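Side-chain contacts in listeriolysin O (Listeria monocytogenes, PDB 4CDB), which binds cholesterol-containing host membranes, changes shape, inserts and assembles into oligomeric pores that lyse the host cell: residues D76-N81 and G261-L266; K306-G311 and D316-I321; S97-N102 and I347-N352; L194-G199 and E208-F213; Q178-A181 and A186-A189. One frame throughout, in Å; residues are numbered along the deposited sequence.

Contact 1: residues D76-N81 and G261-L266. With NA (sodium ion), chain N.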
# COMPACT_ATOMS: atom_id res chain seq x y z
N ASP A 76 -13.54 9.11 4.05
CA ASP A 76 -13.34 8.36 5.28
C ASP A 76 -12.11 8.84 6.04
O ASP A 76 -10.98 8.72 5.55
CB ASP A 76 -13.19 6.87 4.97
CG ASP A 76 -14.42 6.28 4.32
OD1 ASP A 76 -15.54 6.56 4.78
OD2 ASP A 76 -14.26 5.54 3.33
N ILE A 77 -12.32 9.38 7.23
CA ILE A 77 -11.22 9.84 8.07
C ILE A 77 -10.66 8.67 8.86
O ILE A 77 -11.42 7.91 9.47
CB ILE A 77 -11.67 10.93 9.06
CG1 ILE A 77 -12.65 11.90 8.40
CG2 ILE A 77 -10.45 11.65 9.65
CD1 ILE A 77 -12.06 12.68 7.24
N GLN A 78 -9.34 8.52 8.85
CA GLN A 78 -8.67 7.45 9.58
C GLN A 78 -8.57 7.76 11.07
O GLN A 78 -8.62 8.92 11.48
CB GLN A 78 -7.28 7.19 9.00
CG GLN A 78 -7.31 6.75 7.54
CD GLN A 78 -8.14 5.50 7.34
OE1 GLN A 78 -7.87 4.46 7.94
NE2 GLN A 78 -9.18 5.61 6.51
N VAL A 79 -8.43 6.72 11.89
CA VAL A 79 -8.34 6.89 13.33
C VAL A 79 -6.99 6.43 13.87
O VAL A 79 -6.55 5.32 13.59
CB VAL A 79 -9.45 6.08 14.05
CG1 VAL A 79 -9.28 6.19 15.56
CG2 VAL A 79 -10.83 6.54 13.63
N VAL A 80 -6.33 7.30 14.63
CA VAL A 80 -5.12 6.89 15.35
C VAL A 80 -5.55 6.09 16.57
O VAL A 80 -6.19 6.62 17.47
CB VAL A 80 -4.28 8.11 15.77
CG1 VAL A 80 -3.07 7.66 16.59
CG2 VAL A 80 -3.84 8.90 14.55
N ASN A 81 -5.19 4.81 16.59
CA ASN A 81 -5.70 3.86 17.58
C ASN A 81 -5.52 4.28 19.03
O ASN A 81 -6.40 4.05 19.87
CB ASN A 81 -5.10 2.47 17.35
CG ASN A 81 -5.51 1.48 18.43
OD1 ASN A 81 -4.72 1.16 19.32
ND2 ASN A 81 -6.74 1.00 18.35
N GLY A 261 -14.91 -1.81 14.45
CA GLY A 261 -14.45 -3.13 14.08
C GLY A 261 -12.99 -3.42 14.34
O GLY A 261 -12.40 -2.96 15.32
N ARG A 262 -12.40 -4.19 13.43
CA ARG A 262 -11.04 -4.68 13.59
C ARG A 262 -10.20 -4.25 12.40
O ARG A 262 -10.66 -4.33 11.26
CB ARG A 262 -11.07 -6.21 13.70
CG ARG A 262 -9.72 -6.90 13.79
CD ARG A 262 -9.91 -8.40 13.91
NE ARG A 262 -8.65 -9.12 14.02
CZ ARG A 262 -8.01 -9.67 12.99
NH1 ARG A 262 -8.52 -9.58 11.77
NH2 ARG A 262 -6.86 -10.31 13.18
N GLN A 263 -8.99 -3.78 12.65
CA GLN A 263 -8.12 -3.33 11.56
C GLN A 263 -6.74 -3.97 11.62
O GLN A 263 -6.12 -4.02 12.68
CB GLN A 263 -7.99 -1.81 11.55
CG GLN A 263 -7.20 -1.27 10.36
CD GLN A 263 -7.22 0.24 10.27
OE1 GLN A 263 -7.01 0.81 9.20
NE2 GLN A 263 -7.47 0.90 11.39
N VAL A 264 -6.28 -4.46 10.48
CA VAL A 264 -4.96 -5.06 10.37
C VAL A 264 -4.11 -4.27 9.38
O VAL A 264 -4.47 -4.13 8.22
CB VAL A 264 -5.05 -6.52 9.89
CG1 VAL A 264 -3.66 -7.14 9.81
CG2 VAL A 264 -5.94 -7.33 10.82
N TYR A 265 -2.98 -3.75 9.86
CA TYR A 265 -2.01 -3.11 8.98
C TYR A 265 -0.89 -4.09 8.66
O TYR A 265 -0.40 -4.78 9.56
CB TYR A 265 -1.44 -1.84 9.62
CG TYR A 265 -2.37 -0.65 9.61
CD1 TYR A 265 -2.48 0.16 8.49
CD2 TYR A 265 -3.14 -0.34 10.72
CE1 TYR A 265 -3.33 1.25 8.47
CE2 TYR A 265 -3.99 0.75 10.72
CZ TYR A 265 -4.08 1.54 9.59
OH TYR A 265 -4.93 2.63 9.59
N LEU A 266 -0.50 -4.16 7.40
CA LEU A 266 0.51 -5.12 6.96
C LEU A 266 1.70 -4.45 6.29
O LEU A 266 1.55 -3.48 5.55
CB LEU A 266 -0.10 -6.14 6.00
CG LEU A 266 -1.13 -7.11 6.59
CD1 LEU A 266 -1.68 -8.01 5.51
CD2 LEU A 266 -0.51 -7.92 7.71
NA NA N . -4.98 4.05 7.53
O HOH W 1 -7.87 3.98 10.55
O HOH W 2 -4.95 3.72 12.20
O HOH W 3 -6.58 3.09 5.76
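Gln263 and Tyr265 on one strand face Gln78 across a gap that a sodium ion and ordered water fill, and hardly any direct contact is left between the segments. Gln263 comes first. Its CG swings opposite the backbone N (chi1 -175°) and the chain stays extended, carrying the amide out from the strand toward the Gln78 side chain. There its OE1 stops 4.0 Å from Gln78 OE1, two acceptors brought side by side; Lys214 NZ reconciles them by hydrogen-bonding to both. Gln263 NE2 donates to water 1 at 3.2 Å, and that water also accepts from Val79 N and gives a 2.7 Å bond to Gln78 OE1. Val264, next along, is bonded through its backbone to Phe213 in the adjoining strand 207-222. Tyr265 follows on the same side as Gln263, with its ring standing almost square to the Gln78 amide, the planes 89° apart. The sodium ion lies in the plane of this ring, at its hydroxyl edge, 2.5 Å from Tyr265 OH. Gln78 is folded at chi2 (-57°), which brings OE1 to within 2.9 Å of the same ion from the other segment. A second water links Tyr265 OH (2.8 Å) with Val79 O (2.7 Å). Phe183 O and water 3 are the ion's other ligands. What results is an all-oxygen sodium site, made by a tyrosine hydroxyl, a glutamine carbonyl, a water and the backbone of helix 176-183, where that helix meets the large antiparallel sheet.

Contact 2: residues K306-G311 and D316-I321. With NA (sodium ion), chain T.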
# COMPACT_ATOMS: atom_id res chain seq x y z
N LYS A 306 5.00 -8.16 8.47
CA LYS A 306 4.82 -7.62 9.81
C LYS A 306 3.40 -7.08 9.96
O LYS A 306 2.93 -6.32 9.11
CB LYS A 306 5.85 -6.54 10.11
CG LYS A 306 5.89 -6.11 11.57
CD LYS A 306 7.07 -5.19 11.84
CE LYS A 306 7.28 -4.98 13.33
NZ LYS A 306 8.38 -4.01 13.60
N ALA A 307 2.72 -7.46 11.03
CA ALA A 307 1.31 -7.13 11.19
C ALA A 307 1.04 -6.36 12.48
O ALA A 307 1.49 -6.75 13.55
CB ALA A 307 0.46 -8.39 11.14
N VAL A 308 0.30 -5.26 12.35
CA VAL A 308 -0.20 -4.52 13.50
C VAL A 308 -1.72 -4.63 13.52
O VAL A 308 -2.39 -4.25 12.56
CB VAL A 308 0.21 -3.04 13.42
CG1 VAL A 308 -0.30 -2.28 14.64
CG2 VAL A 308 1.72 -2.91 13.32
N ILE A 309 -2.26 -5.14 14.62
CA ILE A 309 -3.69 -5.44 14.71
C ILE A 309 -4.39 -4.63 15.79
O ILE A 309 -3.98 -4.66 16.96
CB ILE A 309 -3.92 -6.94 14.98
CG1 ILE A 309 -3.07 -7.79 14.03
CG2 ILE A 309 -5.39 -7.30 14.85
CD1 ILE A 309 -3.17 -9.28 14.29
N TYR A 310 -5.44 -3.90 15.41
CA TYR A 310 -6.25 -3.15 16.36
C TYR A 310 -7.67 -3.70 16.42
O TYR A 310 -8.23 -4.10 15.39
CB TYR A 310 -6.31 -1.67 15.99
CG TYR A 310 -4.96 -1.01 15.80
CD1 TYR A 310 -4.03 -0.98 16.83
CD2 TYR A 310 -4.63 -0.39 14.61
CE1 TYR A 310 -2.80 -0.37 16.67
CE2 TYR A 310 -3.41 0.23 14.43
CZ TYR A 310 -2.50 0.24 15.47
OH TYR A 310 -1.28 0.85 15.30
N GLY A 311 -8.26 -3.72 17.61
CA GLY A 311 -9.64 -4.17 17.79
C GLY A 311 -9.86 -5.64 17.49
O GLY A 311 -10.98 -6.06 17.17
N ASP A 316 -8.70 -3.27 24.51
CA ASP A 316 -8.00 -2.42 23.56
C ASP A 316 -6.58 -2.94 23.35
O ASP A 316 -5.63 -2.16 23.29
CB ASP A 316 -7.98 -0.97 24.04
CG ASP A 316 -9.36 -0.47 24.40
OD1 ASP A 316 -10.35 -0.93 23.79
OD2 ASP A 316 -9.47 0.39 25.31
N GLU A 317 -6.45 -4.25 23.24
CA GLU A 317 -5.16 -4.91 23.09
C GLU A 317 -4.61 -4.72 21.68
O GLU A 317 -5.34 -4.83 20.69
CB GLU A 317 -5.29 -6.39 23.41
CG GLU A 317 -3.98 -7.15 23.51
CD GLU A 317 -4.17 -8.63 23.79
OE1 GLU A 317 -4.56 -9.36 22.85
OE2 GLU A 317 -3.94 -9.06 24.94
N VAL A 318 -3.32 -4.41 21.58
CA VAL A 318 -2.65 -4.26 20.29
C VAL A 318 -1.73 -5.44 20.03
O VAL A 318 -0.81 -5.70 20.81
CB VAL A 318 -1.84 -2.96 20.24
CG1 VAL A 318 -1.14 -2.83 18.89
CG2 VAL A 318 -2.74 -1.77 20.49
N GLN A 319 -1.97 -6.15 18.93
CA GLN A 319 -1.14 -7.29 18.58
C GLN A 319 -0.14 -6.97 17.47
O GLN A 319 -0.51 -6.36 16.46
CB GLN A 319 -2.00 -8.49 18.16
CG GLN A 319 -2.28 -9.47 19.28
CD GLN A 319 -2.50 -10.89 18.78
OE1 GLN A 319 -1.68 -11.77 19.01
NE2 GLN A 319 -3.61 -11.10 18.08
N ILE A 320 1.11 -7.38 17.66
CA ILE A 320 2.13 -7.23 16.64
C ILE A 320 2.74 -8.59 16.29
O ILE A 320 3.20 -9.32 17.17
CB ILE A 320 3.24 -6.25 17.08
CG1 ILE A 320 2.65 -4.87 17.34
CG2 ILE A 320 4.33 -6.17 16.02
CD1 ILE A 320 3.68 -3.81 17.67
N ILE A 321 2.72 -8.93 15.01
CA ILE A 321 3.17 -10.25 14.56
C ILE A 321 4.19 -10.14 13.42
O ILE A 321 3.97 -9.43 12.44
CB ILE A 321 1.99 -11.12 14.09
CG1 ILE A 321 0.97 -11.29 15.21
CG2 ILE A 321 2.47 -12.47 13.60
CD1 ILE A 321 -0.27 -12.05 14.80
NA NA T . 0.23 1.16 17.29
O HOH W 4 -5.90 -6.16 18.40
O HOH W 5 2.72 2.55 16.42
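In Tyr310, CG stands opposite the carbonyl carbon (chi1 -54°), and in Val318 CG1 stands opposite the backbone N (chi1 179°); the two side chains thereby run alongside each other, pointing the same way. They sit near the turn end of the beta hairpin formed by strands 303-310 and 319-324, where the axes of 306-310 and 319-321 approach to 4.7 Å and run antiparallel. Val318 CG2 sits at the edge of the tyrosine ring, in its plane, while CG1 comes in obliquely, 3.7 Å from Tyr310 CE1. At the far end of the ring Tyr310 OH binds a sodium ion at 2.5 Å, again in the ring plane, with water 5 as a more distant ligand. Side chains of Val308 and Ile320 leave by this same face, which looks toward helix 187-194: Val308 packs on Leu194, and Lys306 sends its amine to Ser193 O, its CE grazing Ile320 CG2 on the way. Ala307, Ile309, Gln319 and Ile321 line the reverse face. Here Ile309 lies beside Gln319, and its CD1 crosses to meet Ile321 CD1 at 4.0 Å, with Ile331 touching both isoleucines. The backbone pairs tightly at Ala307-Ile321 and Ile309-Gln319, each a hydrogen-bonded pair with two N-H to O=C links; Val308-Ile320 between them is non-hydrogen-bonded. The longest of the four bonds is Gln319 N to Ile309 O at 3.2 Å. Water 4 adds a bridge, donating to Ile309 O at 2.8 Å and to Glu317 O at 2.7 Å.

Contact 3: residues S97-N102 and I347-N352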
# COMPACT_ATOMS: atom_id res chain seq x y z
N SER A 97 -6.63 21.79 9.57
CA SER A 97 -5.48 20.92 9.35
C SER A 97 -5.33 19.84 10.42
O SER A 97 -4.77 18.78 10.17
CB SER A 97 -4.20 21.76 9.27
OG SER A 97 -4.04 22.54 10.44
N GLU A 98 -5.85 20.11 11.62
CA GLU A 98 -5.77 19.15 12.71
C GLU A 98 -6.66 17.94 12.47
O GLU A 98 -6.38 16.84 12.95
CB GLU A 98 -6.12 19.81 14.05
CG GLU A 98 -5.10 20.83 14.52
CD GLU A 98 -3.75 20.21 14.87
OE1 GLU A 98 -2.94 19.99 13.94
OE2 GLU A 98 -3.51 19.95 16.06
N LEU A 99 -7.75 18.14 11.73
CA LEU A 99 -8.60 17.04 11.31
C LEU A 99 -7.88 16.20 10.27
O LEU A 99 -8.02 14.97 10.24
CB LEU A 99 -9.93 17.56 10.75
CG LEU A 99 -10.91 16.50 10.24
CD1 LEU A 99 -11.20 15.47 11.31
CD2 LEU A 99 -12.21 17.15 9.78
N VAL A 100 -7.12 16.86 9.41
CA VAL A 100 -6.32 16.18 8.40
C VAL A 100 -5.20 15.39 9.08
O VAL A 100 -4.84 14.29 8.65
CB VAL A 100 -5.72 17.17 7.38
CG1 VAL A 100 -4.86 16.45 6.36
CG2 VAL A 100 -6.84 17.93 6.69
N GLU A 101 -4.66 15.95 10.16
CA GLU A 101 -3.62 15.28 10.94
C GLU A 101 -4.16 14.14 11.80
O GLU A 101 -3.43 13.56 12.60
CB GLU A 101 -2.88 16.28 11.83
CG GLU A 101 -1.47 16.61 11.39
CD GLU A 101 -1.40 17.87 10.54
OE1 GLU A 101 -1.76 17.81 9.35
OE2 GLU A 101 -0.98 18.92 11.07
N ASN A 102 -5.45 13.84 11.64
CA ASN A 102 -6.12 12.78 12.40
C ASN A 102 -6.04 12.99 13.92
O ASN A 102 -5.96 12.03 14.68
CB ASN A 102 -5.58 11.40 12.03
CG ASN A 102 -5.91 11.01 10.60
OD1 ASN A 102 -5.10 10.39 9.92
ND2 ASN A 102 -7.09 11.39 10.15
N ILE A 347 -12.45 2.72 13.88
CA ILE A 347 -11.34 2.58 12.93
C ILE A 347 -11.47 3.54 11.75
O ILE A 347 -10.52 3.73 10.99
CB ILE A 347 -11.21 1.13 12.43
CG1 ILE A 347 -12.55 0.61 11.91
CG2 ILE A 347 -10.68 0.22 13.53
CD1 ILE A 347 -12.51 -0.84 11.47
N ALA A 348 -12.65 4.13 11.60
CA ALA A 348 -12.90 5.11 10.54
C ALA A 348 -14.15 5.91 10.86
O ALA A 348 -15.03 5.44 11.58
CB ALA A 348 -13.05 4.41 9.20
N TYR A 349 -14.22 7.13 10.33
CA TYR A 349 -15.40 7.96 10.51
C TYR A 349 -15.57 9.01 9.42
O TYR A 349 -14.61 9.37 8.73
CB TYR A 349 -15.40 8.61 11.90
CG TYR A 349 -14.28 9.60 12.15
CD1 TYR A 349 -13.03 9.17 12.56
CD2 TYR A 349 -14.49 10.97 12.02
CE1 TYR A 349 -12.00 10.07 12.82
CE2 TYR A 349 -13.47 11.88 12.26
CZ TYR A 349 -12.23 11.42 12.66
OH TYR A 349 -11.21 12.31 12.91
N THR A 350 -16.80 9.49 9.25
CA THR A 350 -17.09 10.52 8.27
C THR A 350 -17.51 11.80 8.99
O THR A 350 -18.04 11.75 10.11
CB THR A 350 -18.22 10.09 7.32
OG1 THR A 350 -19.45 10.01 8.05
CG2 THR A 350 -17.91 8.73 6.70
N THR A 351 -17.26 12.95 8.36
CA THR A 351 -17.62 14.23 8.96
C THR A 351 -18.49 15.06 8.02
O THR A 351 -18.29 15.05 6.80
CB THR A 351 -16.37 15.04 9.35
OG1 THR A 351 -15.46 15.07 8.25
CG2 THR A 351 -15.69 14.41 10.55
N ASN A 352 -19.44 15.79 8.59
CA ASN A 352 -20.29 16.70 7.83
C ASN A 352 -20.13 18.12 8.35
O ASN A 352 -20.07 18.34 9.56
CB ASN A 352 -21.76 16.30 7.92
CG ASN A 352 -22.06 15.00 7.20
OD1 ASN A 352 -21.16 14.26 6.81
ND2 ASN A 352 -23.35 14.70 7.03
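Leu99 does nearly all the touching for the short helix 97-100, straddling two side chains of strand 345-353. The turn that presents it starts at Ser97, whose carbonyl O accepts a 2.8 Å bond from Glu101 N. With chi1 at 178°, Leu99 throws its branch opposite the backbone N and out toward the strand. CD1 meets Tyr349 at the rim of the ring, close to the ring plane, and lies 3.5 Å from Tyr349 OH; the two side chains slide past one another in opposite directions. CD2 takes the other neighbour, meeting Thr351 tip to tip at 4.2 Å from OG1. Asn102 then ends the helix: at positive phi it is the C-prime residue of a Schellman motif, its N making a weak bond to Leu99 O. Its side chain lies against Ile77 and Gln78, with OD1 accepting a bond from Ala186 N. All three touching residues are buried. The helix thus packs against strand 345-353 of the large antiparallel sheet, where Tyr349 pairs through its backbone with Ile77 of strand 77-78 and rests its ring on Ile255 and Val258 of strand 252-260, while Asn102 connects the helix end to the start of helix 187-194.

Contact 4: residues L194-G199 and E208-F213. With NA (sodium ion), chain Q.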
# COMPACT_ATOMS: atom_id res chain seq x y z
N LEU A 194 5.57 -0.63 12.15
CA LEU A 194 5.92 -1.27 10.88
C LEU A 194 7.35 -0.94 10.44
O LEU A 194 8.08 -1.83 9.99
CB LEU A 194 4.95 -0.85 9.78
CG LEU A 194 3.51 -1.37 9.90
CD1 LEU A 194 2.70 -0.98 8.67
CD2 LEU A 194 3.51 -2.88 10.10
N ASN A 195 7.73 0.33 10.56
CA ASN A 195 9.05 0.80 10.17
C ASN A 195 9.39 0.48 8.72
O ASN A 195 10.29 -0.32 8.44
CB ASN A 195 10.13 0.24 11.11
CG ASN A 195 9.91 0.63 12.56
OD1 ASN A 195 9.80 -0.22 13.43
ND2 ASN A 195 9.86 1.94 12.82
N VAL A 196 8.67 1.10 7.79
CA VAL A 196 8.93 0.91 6.37
C VAL A 196 10.31 1.45 6.00
O VAL A 196 10.64 2.61 6.28
CB VAL A 196 7.86 1.60 5.50
CG1 VAL A 196 8.19 1.45 4.02
CG2 VAL A 196 6.48 1.04 5.81
N ASN A 197 11.13 0.61 5.37
CA ASN A 197 12.50 0.97 5.03
C ASN A 197 12.58 1.73 3.71
O ASN A 197 12.92 1.16 2.67
CB ASN A 197 13.38 -0.29 4.97
CG ASN A 197 14.85 0.02 5.10
OD1 ASN A 197 15.32 1.07 4.66
ND2 ASN A 197 15.60 -0.90 5.70
N PHE A 198 12.26 3.02 3.75
CA PHE A 198 12.26 3.86 2.55
C PHE A 198 13.65 4.02 1.94
O PHE A 198 13.79 4.19 0.73
CB PHE A 198 11.66 5.23 2.86
CG PHE A 198 10.22 5.18 3.30
CD1 PHE A 198 9.22 4.79 2.43
CD2 PHE A 198 9.87 5.54 4.59
CE1 PHE A 198 7.90 4.75 2.83
CE2 PHE A 198 8.55 5.51 5.00
CZ PHE A 198 7.56 5.11 4.12
N GLY A 199 14.68 3.96 2.79
CA GLY A 199 16.05 4.09 2.33
C GLY A 199 16.48 2.93 1.44
O GLY A 199 17.03 3.14 0.37
N GLU A 208 8.84 -3.21 -0.77
CA GLU A 208 7.88 -3.32 0.33
C GLU A 208 6.48 -2.86 -0.07
O GLU A 208 6.32 -1.93 -0.85
CB GLU A 208 8.36 -2.56 1.56
CG GLU A 208 9.68 -3.06 2.12
CD GLU A 208 9.99 -2.53 3.51
OE1 GLU A 208 9.77 -1.32 3.75
OE2 GLU A 208 10.45 -3.31 4.36
N GLU A 209 5.47 -3.53 0.48
CA GLU A 209 4.08 -3.14 0.28
C GLU A 209 3.40 -2.90 1.62
O GLU A 209 3.63 -3.64 2.58
CB GLU A 209 3.33 -4.20 -0.53
CG GLU A 209 1.93 -3.77 -0.96
CD GLU A 209 1.14 -4.90 -1.59
OE1 GLU A 209 1.39 -6.07 -1.24
OE2 GLU A 209 0.26 -4.61 -2.42
N VAL A 210 2.56 -1.87 1.67
CA VAL A 210 1.78 -1.58 2.87
C VAL A 210 0.31 -1.85 2.62
O VAL A 210 -0.26 -1.40 1.62
CB VAL A 210 1.99 -0.12 3.32
CG1 VAL A 210 1.07 0.21 4.49
CG2 VAL A 210 3.44 0.10 3.71
N ILE A 211 -0.31 -2.60 3.53
CA ILE A 211 -1.70 -3.00 3.38
C ILE A 211 -2.54 -2.55 4.58
O ILE A 211 -2.13 -2.71 5.73
CB ILE A 211 -1.83 -4.53 3.22
CG1 ILE A 211 -1.05 -5.01 1.99
CG2 ILE A 211 -3.29 -4.95 3.12
CD1 ILE A 211 -1.09 -6.50 1.80
N SER A 212 -3.72 -1.99 4.30
CA SER A 212 -4.68 -1.65 5.34
C SER A 212 -5.91 -2.55 5.18
O SER A 212 -6.61 -2.48 4.17
CB SER A 212 -5.07 -0.18 5.25
OG SER A 212 -5.92 0.19 6.32
N PHE A 213 -6.17 -3.39 6.18
CA PHE A 213 -7.28 -4.34 6.11
C PHE A 213 -8.31 -4.07 7.21
O PHE A 213 -8.08 -4.37 8.38
CB PHE A 213 -6.74 -5.77 6.21
CG PHE A 213 -7.79 -6.83 6.01
CD1 PHE A 213 -8.36 -7.05 4.77
CD2 PHE A 213 -8.19 -7.63 7.07
CE1 PHE A 213 -9.33 -8.03 4.59
CE2 PHE A 213 -9.15 -8.62 6.90
CZ PHE A 213 -9.72 -8.82 5.66
NA NA Q . -0.85 -7.17 -2.03
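Asn197 N gives its hydrogen to Glu208 OE1 at 2.9 Å, the one hydrogen bond between these two segments. Glu208 holds CG anti to its carbonyl carbon (chi1 -61°), and the extended chain beyond carries OE1 to that N-H. The donor arrives on the syn side of the carboxylate, 25° out of its plane, and the N-H...O angle of 143° leaves the bond noticeably bent. The same oxygen is pressed by Val196 CG1 at 3.2 Å, a close approach. The other methyl, Val196 CG2, crosses to Val210 CG2 at 3.8 Å, so one valine touches the polar and the apolar residue together. In the next shell, Asn191 OD1 accepts from Val196 N, and Val196 CG1 lies against one face of the Phe198 ring. Asn197 is the centre of an inverse gamma turn and the N-cap of helix 198-202, its OD1 bonded to Ala200 N. Between Glu208 and Val210, Glu209 points the opposite way and grips a sodium ion with both carboxylate oxygens, helped by Asp282. Residues 196-205 are expected to become a transmembrane beta strand in the pore, whereas here they begin as turn and helix. The buried Glu208 carboxylate thus takes one bent backbone bond, with Lys267 NZ only a long, weak ion-pair partner of OE2; such a link could plausibly give way as the region refolds.

Contact 5: residues Q178-A181 and A186-A189. With NA (sodium ion), chain K; NA (sodium ion), chain H.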
# COMPACT_ATOMS: atom_id res chain seq x y z
N GLN A 178 3.85 9.76 0.37
CA GLN A 178 3.01 8.99 -0.55
C GLN A 178 1.98 8.18 0.21
O GLN A 178 0.80 8.18 -0.13
CB GLN A 178 3.88 8.06 -1.39
CG GLN A 178 3.08 7.08 -2.25
CD GLN A 178 3.74 5.71 -2.33
OE1 GLN A 178 4.69 5.43 -1.61
NE2 GLN A 178 3.23 4.86 -3.21
N LEU A 179 2.44 7.49 1.25
CA LEU A 179 1.56 6.62 2.03
C LEU A 179 0.61 7.42 2.93
O LEU A 179 -0.48 6.95 3.25
CB LEU A 179 2.39 5.63 2.85
CG LEU A 179 3.19 4.65 1.99
CD1 LEU A 179 4.04 3.73 2.86
CD2 LEU A 179 2.26 3.85 1.10
N ILE A 180 1.02 8.62 3.31
CA ILE A 180 0.14 9.52 4.06
C ILE A 180 -1.04 9.95 3.20
O ILE A 180 -2.17 10.04 3.67
CB ILE A 180 0.91 10.74 4.61
CG1 ILE A 180 1.82 10.32 5.76
CG2 ILE A 180 -0.04 11.82 5.09
CD1 ILE A 180 2.64 11.45 6.35
N ALA A 181 -0.78 10.20 1.92
CA ALA A 181 -1.83 10.58 0.99
C ALA A 181 -2.82 9.44 0.77
O ALA A 181 -3.98 9.66 0.40
CB ALA A 181 -1.23 11.02 -0.34
N ALA A 186 -2.61 9.16 9.93
CA ALA A 186 -2.57 8.08 10.91
C ALA A 186 -1.52 7.02 10.58
O ALA A 186 -1.14 6.23 11.45
CB ALA A 186 -3.95 7.44 11.04
N PHE A 187 -1.04 7.01 9.34
CA PHE A 187 0.01 6.07 8.94
C PHE A 187 1.29 6.26 9.76
O PHE A 187 1.99 5.28 10.04
CB PHE A 187 0.31 6.18 7.44
CG PHE A 187 1.55 5.43 7.03
CD1 PHE A 187 1.53 4.05 6.88
CD2 PHE A 187 2.74 6.11 6.80
CE1 PHE A 187 2.67 3.36 6.51
CE2 PHE A 187 3.88 5.42 6.43
CZ PHE A 187 3.85 4.05 6.29
N LYS A 188 1.59 7.50 10.15
CA LYS A 188 2.80 7.79 10.90
C LYS A 188 2.82 7.05 12.24
O LYS A 188 3.86 6.55 12.66
CB LYS A 188 2.96 9.30 11.13
CG LYS A 188 2.89 10.14 9.86
CD LYS A 188 3.02 11.63 10.13
CE LYS A 188 4.48 12.07 10.11
NZ LYS A 188 4.63 13.50 9.68
N ALA A 189 1.67 6.99 12.89
CA ALA A 189 1.54 6.25 14.14
C ALA A 189 1.76 4.76 13.90
O ALA A 189 2.46 4.09 14.66
CB ALA A 189 0.18 6.49 14.78
NA NA K . 1.10 5.16 -5.19
NA NA H . -4.09 12.21 4.14
O HOH W 6 -6.92 11.42 3.64
O HOH W 7 -5.32 12.44 6.71
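Leu179 and Phe187 make the dense half of this helix-to-helix contact. Phe187 holds its CG opposite the backbone N (chi1 169°), which stands the ring up against the neighbouring helix. Leu179 CB then lies over the ring centre, 3.9 Å from the centroid and 12° off the normal, a clear CH-pi contact. Further out, Leu179 CD1 reaches the CZ end of the ring, 3.5 Å from Phe187 CZ. Both residues are buried, and both also touch Val210 of strand 207-222. Ile180 marks the transition. Its CG1 comes obliquely to the ring, 4.4 Å from Phe187 CD2, and its CD1 crosses the aliphatic part of Lys188, 3.8 Å from CG. From there the contact opens to solvent: Lys188 is exposed, bends at chi3 (89°), and has a long, weak ion pair with Glu176 for its amine. On the backbone side, Ile180 O binds a sodium ion at 2.9 Å together with waters 6 and 7 and Asn364, which ties the first helix to strand 362-385. Residues 176-189 are expected to form a transmembrane beta strand in the pore, so the helical turns here are probably its soluble-state form. Between the two segments the contact is carbon against carbon, side chain on side chain; unfolding them would probably free apolar side chains, which would suit a lipid setting, and no polar bond joining these two segments would have to break.

How the contacts relate
From the N terminus, residues 76-81 open contact 1 and residues 97-102 open contact 3. Two short loops follow inside both: contact 5 closes the turn between helices 176-183 and 187-194, and contact 4 then brings 194-199 back onto strand 207-222. Contact 1 closes at 261-266, before contact 3 does, so these two cross. Contact 2, a local hairpin, comes after contact 1 and lies within the span of contact 3, which closes last at 347-352. Contacts 1 to 4 all reach the large antiparallel sheet; Leu179 and Phe187 of contact 5 pack on contact 4, and Ala186 links contact 5 with contacts 1 and 3.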